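Local coordinates for DNA translocase coupling protein (Clostridium perfringens, PDB 6O1W), which probably uses ATP binding and hydrolysis to drive DNA transfer during plasmid conjugation, as a membrane-anchored coupling protein of the FtsK/SpoIIIE family, at residues V144-C148 and A340-D345; R228-D234 and G271-G277. All coordinates share one frame. Numbering follows the deposited sequence.

Interaction 1: residues V144-C148 and A340-D345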
loop_
_atom_site.group_PDB
_atom_site.type_symbol
_atom_site.label_atom_id
_atom_site.label_comp_id
_atom_site.label_asym_id
_atom_site.label_seq_id
_atom_site.Cartn_x
_atom_site.Cartn_y
_atom_site.Cartn_z
ATOM N N VAL A 144 -9.279 2.749 -2.420
ATOM C CA VAL A 144 -9.763 3.613 -1.334
ATOM C C VAL A 144 -8.593 4.456 -0.753
ATOM O O VAL A 144 -8.749 5.662 -0.567
ATOM C CB VAL A 144 -10.519 2.771 -0.262
ATOM C CG1 VAL A 144 -10.575 3.471 1.087
ATOM C CG2 VAL A 144 -11.927 2.418 -0.734
ATOM N N ILE A 145 -7.418 3.833 -0.557
ATOM C CA ILE A 145 -6.179 4.477 -0.063
ATOM C C ILE A 145 -5.784 5.623 -0.976
ATOM O O ILE A 145 -5.464 6.690 -0.484
ATOM C CB ILE A 145 -5.001 3.453 0.047
ATOM C CG1 ILE A 145 -5.266 2.412 1.142
ATOM C CG2 ILE A 145 -3.650 4.172 0.298
ATOM C CD1 ILE A 145 -4.323 1.208 1.073
ATOM N N LEU A 146 -5.766 5.384 -2.301
ATOM C CA LEU A 146 -5.400 6.389 -3.295
ATOM C C LEU A 146 -6.322 7.606 -3.250
ATOM O O LEU A 146 -5.834 8.712 -3.364
ATOM C CB LEU A 146 -5.415 5.758 -4.705
ATOM C CG LEU A 146 -4.422 4.600 -4.925
ATOM C CD1 LEU A 146 -4.472 4.130 -6.352
ATOM C CD2 LEU A 146 -2.993 5.006 -4.549
ATOM N N ARG A 147 -7.653 7.395 -3.076
ATOM C CA ARG A 147 -8.649 8.480 -2.996
ATOM C C ARG A 147 -8.510 9.268 -1.683
ATOM O O ARG A 147 -8.771 10.466 -1.672
ATOM C CB ARG A 147 -10.073 7.950 -3.192
ATOM C CG ARG A 147 -10.317 7.445 -4.619
ATOM C CD ARG A 147 -11.733 6.932 -4.788
ATOM N NE ARG A 147 -11.889 6.250 -6.073
ATOM C CZ ARG A 147 -11.880 4.929 -6.231
ATOM N NH1 ARG A 147 -11.750 4.126 -5.181
ATOM N NH2 ARG A 147 -12.018 4.399 -7.439
ATOM N N CYS A 148 -8.076 8.591 -0.601
ATOM C CA CYS A 148 -7.779 9.188 0.715
ATOM C C CYS A 148 -6.557 10.116 0.602
ATOM O O CYS A 148 -6.565 11.206 1.147
ATOM C CB CYS A 148 -7.524 8.088 1.741
ATOM S SG CYS A 148 -7.362 8.697 3.426
ATOM N N ALA A 340 -5.185 0.485 6.941
ATOM C CA ALA A 340 -5.465 1.624 6.085
ATOM C C ALA A 340 -6.776 2.262 6.473
ATOM O O ALA A 340 -7.707 1.563 6.863
ATOM C CB ALA A 340 -5.539 1.168 4.632
ATOM N N PHE A 341 -6.866 3.585 6.316
ATOM C CA PHE A 341 -8.092 4.343 6.537
ATOM C C PHE A 341 -9.149 3.894 5.548
ATOM O O PHE A 341 -8.839 3.646 4.373
ATOM C CB PHE A 341 -7.874 5.849 6.291
ATOM C CG PHE A 341 -6.989 6.545 7.284
ATOM C CD1 PHE A 341 -7.308 6.560 8.635
ATOM C CD2 PHE A 341 -5.867 7.239 6.866
ATOM C CE1 PHE A 341 -6.476 7.199 9.561
ATOM C CE2 PHE A 341 -5.055 7.911 7.787
ATOM C CZ PHE A 341 -5.369 7.891 9.127
ATOM N N TYR A 342 -10.396 3.800 6.009
ATOM C CA TYR A 342 -11.473 3.505 5.081
ATOM C C TYR A 342 -12.072 4.862 4.775
ATOM O O TYR A 342 -12.548 5.563 5.678
ATOM C CB TYR A 342 -12.509 2.492 5.608
ATOM C CG TYR A 342 -13.605 2.235 4.588
ATOM C CD1 TYR A 342 -13.325 1.609 3.373
ATOM C CD2 TYR A 342 -14.906 2.676 4.808
ATOM C CE1 TYR A 342 -14.312 1.439 2.401
ATOM C CE2 TYR A 342 -15.909 2.474 3.861
ATOM C CZ TYR A 342 -15.605 1.870 2.652
ATOM O OH TYR A 342 -16.596 1.693 1.715
ATOM N N PHE A 343 -11.866 5.297 3.534
ATOM C CA PHE A 343 -12.315 6.585 3.010
ATOM C C PHE A 343 -13.462 6.239 2.102
ATOM O O PHE A 343 -13.292 5.498 1.140
ATOM C CB PHE A 343 -11.167 7.272 2.240
ATOM C CG PHE A 343 -11.513 8.622 1.648
ATOM C CD1 PHE A 343 -12.049 8.722 0.367
ATOM C CD2 PHE A 343 -11.291 9.790 2.364
ATOM C CE1 PHE A 343 -12.364 9.964 -0.178
ATOM C CE2 PHE A 343 -11.598 11.029 1.810
ATOM C CZ PHE A 343 -12.163 11.109 0.559
ATOM N N ASP A 344 -14.636 6.733 2.432
ATOM C CA ASP A 344 -15.876 6.440 1.718
ATOM C C ASP A 344 -16.279 7.706 1.005
ATOM O O ASP A 344 -16.568 8.705 1.680
ATOM C CB ASP A 344 -16.956 6.027 2.769
ATOM C CG ASP A 344 -18.283 5.520 2.218
ATOM O OD1 ASP A 344 -18.886 6.213 1.383
ATOM O OD2 ASP A 344 -18.717 4.431 2.635
ATOM N N ASP A 345 -16.292 7.693 -0.350
ATOM C CA ASP A 345 -16.683 8.858 -1.166
ATOM C C ASP A 345 -18.022 9.474 -0.734
ATOM O O ASP A 345 -18.131 10.703 -0.647
ATOM C CB ASP A 345 -16.761 8.484 -2.654
ATOM C CG ASP A 345 -15.432 8.142 -3.285
ATOM O OD1 ASP A 345 -14.390 8.528 -2.717
ATOM O OD2 ASP A 345 -15.433 7.496 -4.355
#

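Interaction 2: residues R228-D234 and G271-G277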
loop_
_atom_site.group_PDB
_atom_site.type_symbol
_atom_site.label_atom_id
_atom_site.label_comp_id
_atom_site.label_asym_id
_atom_site.label_seq_id
_atom_site.Cartn_x
_atom_site.Cartn_y
_atom_site.Cartn_z
ATOM N N ARG A 228 1.631 21.832 -6.340
ATOM C CA ARG A 228 1.796 20.377 -6.398
ATOM C C ARG A 228 0.751 19.806 -7.376
ATOM O O ARG A 228 -0.405 20.224 -7.344
ATOM C CB ARG A 228 1.585 19.744 -5.002
ATOM C CG ARG A 228 1.761 18.214 -5.014
ATOM C CD ARG A 228 1.841 17.567 -3.631
ATOM N NE ARG A 228 2.825 18.249 -2.795
ATOM C CZ ARG A 228 4.136 18.074 -2.855
ATOM N NH1 ARG A 228 4.657 17.177 -3.683
ATOM N NH2 ARG A 228 4.940 18.806 -2.104
ATOM N N ILE A 229 1.170 18.893 -8.248
ATOM C CA ILE A 229 0.287 18.180 -9.159
ATOM C C ILE A 229 0.199 16.700 -8.708
ATOM O O ILE A 229 1.229 16.036 -8.592
ATOM C CB ILE A 229 0.749 18.280 -10.643
ATOM C CG1 ILE A 229 0.668 19.744 -11.158
ATOM C CG2 ILE A 229 -0.100 17.347 -11.518
ATOM C CD1 ILE A 229 1.478 20.031 -12.463
ATOM N N ILE A 230 -1.027 16.185 -8.463
ATOM C CA ILE A 230 -1.218 14.777 -8.124
ATOM C C ILE A 230 -1.887 14.062 -9.295
ATOM O O ILE A 230 -2.874 14.543 -9.850
ATOM C CB ILE A 230 -1.904 14.525 -6.748
ATOM C CG1 ILE A 230 -1.989 12.978 -6.452
ATOM C CG2 ILE A 230 -3.250 15.272 -6.609
ATOM C CD1 ILE A 230 -2.865 12.522 -5.313
ATOM N N VAL A 231 -1.299 12.951 -9.712
ATOM C CA VAL A 231 -1.781 12.155 -10.838
ATOM C C VAL A 231 -2.188 10.798 -10.278
ATOM O O VAL A 231 -1.344 10.062 -9.776
ATOM C CB VAL A 231 -0.711 12.016 -11.947
ATOM C CG1 VAL A 231 -1.287 11.327 -13.184
ATOM C CG2 VAL A 231 -0.090 13.365 -12.302
ATOM N N VAL A 232 -3.465 10.483 -10.350
ATOM C CA VAL A 232 -3.976 9.235 -9.797
ATOM C C VAL A 232 -4.283 8.319 -10.949
ATOM O O VAL A 232 -5.084 8.670 -11.808
ATOM C CB VAL A 232 -5.209 9.441 -8.870
ATOM C CG1 VAL A 232 -5.637 8.114 -8.209
ATOM C CG2 VAL A 232 -4.932 10.497 -7.811
ATOM N N ILE A 233 -3.625 7.169 -10.986
ATOM C CA ILE A 233 -3.840 6.190 -12.042
ATOM C C ILE A 233 -4.550 5.051 -11.335
ATOM O O ILE A 233 -3.948 4.347 -10.518
ATOM C CB ILE A 233 -2.475 5.788 -12.690
ATOM C CG1 ILE A 233 -1.800 7.020 -13.386
ATOM C CG2 ILE A 233 -2.622 4.585 -13.623
ATOM C CD1 ILE A 233 -0.319 6.853 -13.709
ATOM N N ASP A 234 -5.844 4.902 -11.611
ATOM C CA ASP A 234 -6.676 3.863 -10.997
ATOM C C ASP A 234 -6.159 2.464 -11.291
ATOM O O ASP A 234 -6.165 1.622 -10.397
ATOM C CB ASP A 234 -8.138 3.983 -11.450
ATOM C CG ASP A 234 -9.057 3.017 -10.709
ATOM O OD1 ASP A 234 -9.356 3.274 -9.507
ATOM O OD2 ASP A 234 -9.457 1.996 -11.316
ATOM N N GLY A 271 7.419 18.517 -7.564
ATOM C CA GLY A 271 6.074 18.506 -7.007
ATOM C C GLY A 271 5.032 17.935 -7.954
ATOM O O GLY A 271 3.897 18.398 -7.974
ATOM N N ILE A 272 5.400 16.926 -8.742
ATOM C CA ILE A 272 4.475 16.172 -9.580
ATOM C C ILE A 272 4.526 14.733 -9.031
ATOM O O ILE A 272 5.559 14.053 -9.156
ATOM C CB ILE A 272 4.765 16.258 -11.099
ATOM C CG1 ILE A 272 4.922 17.734 -11.577
ATOM C CG2 ILE A 272 3.697 15.473 -11.899
ATOM C CD1 ILE A 272 5.168 17.971 -13.018
ATOM N N ASN A 273 3.407 14.270 -8.436
ATOM C CA ASN A 273 3.317 12.977 -7.770
ATOM C C ASN A 273 2.381 11.969 -8.424
ATOM O O ASN A 273 1.234 12.278 -8.744
ATOM C CB ASN A 273 2.938 13.176 -6.294
ATOM C CG ASN A 273 3.750 14.264 -5.631
ATOM O OD1 ASN A 273 3.251 15.331 -5.343
ATOM N ND2 ASN A 273 5.023 14.030 -5.394
ATOM N N LEU A 274 2.892 10.752 -8.621
ATOM C CA LEU A 274 2.124 9.641 -9.205
ATOM C C LEU A 274 1.604 8.725 -8.106
ATOM O O LEU A 274 2.400 8.290 -7.271
ATOM C CB LEU A 274 2.999 8.834 -10.186
ATOM C CG LEU A 274 3.419 9.571 -11.446
ATOM C CD1 LEU A 274 4.578 8.864 -12.138
ATOM C CD2 LEU A 274 2.250 9.757 -12.399
ATOM N N CYS A 275 0.286 8.467 -8.088
ATOM C CA CYS A 275 -0.391 7.552 -7.158
ATOM C C CYS A 275 -1.006 6.498 -8.034
ATOM O O CYS A 275 -1.991 6.766 -8.742
ATOM C CB CYS A 275 -1.443 8.258 -6.302
ATOM S SG CYS A 275 -0.760 9.443 -5.113
ATOM N N ILE A 276 -0.380 5.314 -8.046
ATOM C CA ILE A 276 -0.740 4.218 -8.946
ATOM C C ILE A 276 -1.412 3.038 -8.255
ATOM O O ILE A 276 -0.873 2.493 -7.298
ATOM C CB ILE A 276 0.514 3.734 -9.722
ATOM C CG1 ILE A 276 1.344 4.895 -10.302
ATOM C CG2 ILE A 276 0.125 2.722 -10.814
ATOM C CD1 ILE A 276 2.777 4.522 -10.631
ATOM N N GLY A 277 -2.536 2.599 -8.810
ATOM C CA GLY A 277 -3.229 1.399 -8.365
ATOM C C GLY A 277 -2.938 0.239 -9.302
ATOM O O GLY A 277 -2.813 0.426 -10.523
HETATM O O HOH W 1 7.191 15.733 -4.441
#

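Interaction 1: residues V144-C148 and A340-D345
F343 lies with one ring face over the backbone of helix 142-155: C148 CA stands 4.1 Å from the ring centroid, 22° off the normal, a CH-pi contact, and R147 O is on the same face, 3.9 Å from F343 CE1. C148 CB also meets F343 CB at 3.8 Å, while C148 SG reaches obliquely to F341, 4.0 Å from its CD2. One turn earlier, V144 CG1 presses on the loop backbone, 3.3 Å from F343 N and 3.7 Å from F341 O, and I145 CG1 touches A340 CB at 3.7 Å. At the far end R147 NE and D345 OD2 are 4.1 Å apart, opposite charges without a salt bridge; D345 OD1 is hydrogen-bonded to Y175 OH, and R147 NH2 to E170 O. W100 packs on both phenylalanines. The helix begins within the Walker A motif, and V144 and A340 both belong to an ATP site observed for this protein, empty here. Apolar and aromatic packing, with no backbone pairing, thus holds 340-345 against the P-loop helix.

Interaction 2: residues R228-D234 and G271-G277
Two adjacent parallel strands, 229-233 and 272-278, meet here in the interior of the large mixed sheet of the P-loop ATPase domain. Helix 247-266 lies in the connection between them, as in a beta-alpha-beta crossover. The short strand axes approach to 4.7 Å at 19°, and I229 to I233 pair in order with I272 to I276. Six backbone hydrogen bonds, all 2.8 Å, form the ladder: I229 N to G271 O, N273 N to I229 O, V231 N to N273 O, C275 N to V231 O, I233 N to C275 O and G277 N to I233 O. On the face bearing I229, V231 and I233, V231 CB meets L274 CD2 at 3.8 Å and I233 CD1 meets the same L274 CD2 at 4.1 Å; helix 185-209 packs on this side. The other face carries I230, with CD1 3.7 Å from C275 SG, and lies against helix 142-155. At the N-terminal end R228 NH1 donates to N273 OD1 at 2.9 Å, and a water accepts from both R228 NH1 (3.0 Å) and N273 ND2 (2.9 Å); R228 NE forms a salt bridge with E109. G271 adopts positive phi, which favours glycine. D234, just past the strand in the position expected of a Walker B acidic residue, has a weak hydrogen bond to S143 and a long, weak ion pair to K166. A regular backbone ladder, largely apolar on both faces, makes this a buried core pair, with R228 and N273 polar at one end and D234 at the other, beside the ATP site, empty in this chain.

Overall arrangement
Both contacts are buried in the ATPase domain and meet at helix 142-155, which provides one segment of interaction 1 and packs on the sheet of interaction 2. Their centres are 15 Å apart. L146, out of reach of 340-345, supplies the direct link: its CD1 lies 3.5 Å from G277 N and its CD2 4.0 Å from C275 CB. R147 NH2 adds a long, weak ion pair with D234 OD1 at 3.6 Å. Interaction 2 is central sheet, built on backbone hydrogen bonds and aliphatic side chains; interaction 1 joins helix to loop through aromatic, sulfur and apolar contacts, with partly exposed residues among them. Both lie beside the Walker A segment.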